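Local coordinates for acyl-CoA hydrolase (PDB 1VPM), which binds coenzyme A and, as a member of the hotdog-fold acyl-CoA hydrolase family, probably cleaves the thioester of long-chain fatty acyl-CoAs, at residues K60-A65 / M126-E131. Residues are numbered along the deposited sequence; the frame is centred on the assembly and turned at random. Where two conformers were deposited one is given.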
ATOM      1  N   LYS A  60      23.615  -7.775  -1.474  1.00 20.20           N
ATOM      2  CA  LYS A  60      24.877  -7.135  -1.091  1.00 23.88           C
ATOM      3  C   LYS A  60      26.051  -8.079  -1.135  1.00 24.57           C
ATOM      4  O   LYS A  60      27.170  -7.668  -1.510  1.00 25.23           O
ATOM      5  CB  LYS A  60      24.793  -6.507   0.312  1.00 25.65           C
ATOM      6  CG  LYS A  60      24.082  -5.232   0.309  1.00 30.44           C
ATOM      7  CD  LYS A  60      23.547  -4.788   1.673  1.00 35.08           C
ATOM      8  CE  LYS A  60      24.527  -4.261   2.633  1.00 46.23           C
ATOM      9  NZ  LYS A  60      23.762  -3.462   3.661  1.00 35.34           N
ATOM     10  N   HIS A  61      25.826  -9.331  -0.733  1.00 22.38           N
ATOM     11  CA  HIS A  61      26.925 -10.307  -0.744  1.00 23.41           C
ATOM     12  C   HIS A  61      27.311 -10.710  -2.151  1.00 22.94           C
ATOM     13  O   HIS A  61      28.499 -10.815  -2.451  1.00 23.21           O
ATOM     14  CB  HIS A  61      26.572 -11.542   0.067  1.00 19.75           C
ATOM     15  CG  HIS A  61      27.684 -12.519   0.147  1.00 21.05           C
ATOM     16  ND1 HIS A  61      28.787 -12.318   0.945  1.00 24.10           N
ATOM     17  CD2 HIS A  61      27.864 -13.701  -0.489  1.00 24.05           C
ATOM     18  CE1 HIS A  61      29.609 -13.343   0.777  1.00 21.48           C
ATOM     19  NE2 HIS A  61      29.067 -14.205  -0.068  1.00 23.75           N
ATOM     20  N   ALA A  62      26.316 -10.914  -3.005  1.00 22.13           N
ATOM     21  CA  ALA A  62      26.497 -11.487  -4.348  1.00 22.51           C
ATOM     22  C   ALA A  62      26.528 -10.499  -5.475  1.00 22.65           C
ATOM     23  O   ALA A  62      26.813 -10.869  -6.616  1.00 22.51           O
ATOM     24  CB  ALA A  62      25.422 -12.472  -4.594  1.00 24.11           C
ATOM     25  N   ASN A  63      26.168  -9.247  -5.178  1.00 22.77           N
ATOM     26  CA  ASN A  63      26.005  -8.219  -6.194  1.00 22.85           C
ATOM     27  C   ASN A  63      25.179  -8.711  -7.401  1.00 21.90           C
ATOM     28  O   ASN A  63      25.574  -8.585  -8.559  1.00 22.81           O
ATOM     29  CB  ASN A  63      27.371  -7.658  -6.601  1.00 24.76           C
ATOM     30  CG  ASN A  63      28.097  -6.964  -5.448  1.00 27.10           C
ATOM     31  OD1 ASN A  63      28.986  -7.542  -4.829  1.00 25.95           O
ATOM     32  ND2 ASN A  63      27.681  -5.746  -5.127  1.00 33.88           N
ATOM     33  N   SER A  64      23.993  -9.242  -7.097  1.00 23.05           N
ATOM     34  CA  SER A  64      23.154  -9.938  -8.065  1.00 24.60           C
ATOM     35  C   SER A  64      21.724  -9.832  -7.660  1.00 23.58           C
ATOM     36  O   SER A  64      21.423  -9.687  -6.486  1.00 23.52           O
ATOM     37  CB  SER A  64      23.469 -11.452  -8.127  0.65 23.62           C
ATOM     38  OG  SER A  64      24.816 -11.695  -8.488  0.65 36.61           O
ATOM     39  N   ALA A  65      20.818  -9.994  -8.621  1.00 23.55           N
ATOM     40  CA  ALA A  65      19.453 -10.357  -8.250  1.00 24.61           C
ATOM     41  C   ALA A  65      19.474 -11.677  -7.472  1.00 24.24           C
ATOM     42  O   ALA A  65      20.372 -12.505  -7.651  1.00 22.47           O
ATOM     43  CB  ALA A  65      18.597 -10.530  -9.499  1.00 25.40           C
HETATM   44  N   MSE A 126      18.956 -18.185   0.075  1.00 21.45           N
HETATM   45  CA  MSE A 126      18.808 -17.277  -1.039  1.00 24.85           C
HETATM   46  C   MSE A 126      19.697 -17.764  -2.168  1.00 24.54           C
HETATM   47  O   MSE A 126      20.781 -18.232  -1.904  1.00 23.76           O
HETATM   48  CB  MSE A 126      19.250 -15.863  -0.631  1.00 25.22           C
HETATM   49  CG  MSE A 126      18.617 -15.296   0.634  1.00 24.16           C
HETATM   50 SE   MSE A 126      16.596 -15.299   0.517  1.00 37.19          SE
HETATM   51  CE  MSE A 126      16.500 -14.027  -0.884  1.00 24.24           C
ATOM     52  N   VAL A 127      19.246 -17.611  -3.406  1.00 22.45           N
ATOM     53  CA  VAL A 127      19.995 -18.050  -4.581  1.00 21.91           C
ATOM     54  C   VAL A 127      20.233 -16.871  -5.463  1.00 24.07           C
ATOM     55  O   VAL A 127      19.297 -16.187  -5.798  1.00 22.12           O
ATOM     56  CB  VAL A 127      19.268 -19.203  -5.328  1.00 22.99           C
ATOM     57  CG1 VAL A 127      20.022 -19.578  -6.580  1.00 21.89           C
ATOM     58  CG2 VAL A 127      19.181 -20.411  -4.414  1.00 24.70           C
ATOM     59  N   ALA A 128      21.487 -16.609  -5.809  1.00 24.81           N
ATOM     60  CA  ALA A 128      21.823 -15.534  -6.759  1.00 21.80           C
ATOM     61  C   ALA A 128      21.470 -15.990  -8.152  1.00 22.48           C
ATOM     62  O   ALA A 128      21.733 -17.154  -8.491  1.00 22.58           O
ATOM     63  CB  ALA A 128      23.323 -15.236  -6.688  1.00 20.72           C
ATOM     64  N   VAL A 129      20.895 -15.102  -8.949  1.00 23.14           N
ATOM     65  CA  VAL A 129      20.528 -15.392 -10.319  1.00 25.64           C
ATOM     66  C   VAL A 129      21.080 -14.365 -11.303  1.00 27.55           C
ATOM     67  O   VAL A 129      21.174 -13.177 -10.963  1.00 27.95           O
ATOM     68  CB  VAL A 129      19.007 -15.545 -10.505  1.00 25.00           C
ATOM     69  CG1 VAL A 129      18.480 -16.658  -9.613  1.00 25.95           C
ATOM     70  CG2 VAL A 129      18.232 -14.245 -10.299  1.00 28.63           C
ATOM     71  N   ASP A 130      21.447 -14.843 -12.497  1.00 30.44           N
ATOM     72  CA  ASP A 130      21.917 -13.960 -13.585  1.00 31.23           C
ATOM     73  C   ASP A 130      20.702 -13.313 -14.246  1.00 33.40           C
ATOM     74  O   ASP A 130      19.569 -13.548 -13.818  1.00 33.05           O
ATOM     75  CB  ASP A 130      22.804 -14.704 -14.609  1.00 30.67           C
ATOM     76  CG  ASP A 130      22.066 -15.800 -15.364  1.00 33.02           C
ATOM     77  OD1 ASP A 130      20.822 -15.786 -15.464  1.00 35.58           O
ATOM     78  OD2 ASP A 130      22.747 -16.720 -15.853  1.00 36.56           O
ATOM     79  N   GLU A 131      20.916 -12.520 -15.293  1.00 36.83           N
ATOM     80  CA  GLU A 131      19.814 -11.746 -15.892  1.00 39.86           C
ATOM     81  C   GLU A 131      18.738 -12.590 -16.581  1.00 41.07           C
ATOM     82  O   GLU A 131      17.626 -12.107 -16.828  1.00 44.52           O
ATOM     83  CB  GLU A 131      20.357 -10.680 -16.829  1.00 41.62           C
ATOM     84  CG  GLU A 131      21.109  -9.583 -16.061  1.00 48.97           C
TER
HETATM   85  O   HOH W   1      21.671 -10.518 -11.379  1.00 32.83           O
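Ala62, in the last turn of helix 43-62, sets its methyl group 4.1 Å from CB of Ala128, while Met100 and Val138 pack against the same two alanines. At Asn63 the chain leaves the helix with a positive phi (47°) and turns toward strand 65-75. Ser64 adds its CB to the apolar patch, 4.1 Å from CB of Ala128. In one of two conformers its OG reaches back to Ala62 O at 2.9 Å, approaching from above the carbonyl plane. Ala65 O then takes a nearly straight bond from Val129 N (3.0 Å, 173° at the hydrogen), and the CA-H of Ala128 adds a bent contact to that oxygen. A water accepts from Ala65 N and donates to Val129 O (2.7 Å), bridging two atoms too far apart to bond directly. CB of Ala65 rests on CG2 of Val129 at 3.8 Å. Backbone bonding between strands 65-75 and 116-129 is found at Val67 and Val127, whose side chain touches coenzyme A. The segment leaving the central hotdog helix is thus fixed to the end of strand 116-129 by methyl packing and, at Ala65, by one direct N-H...O bond, with a water taking up the second N-H and C=O.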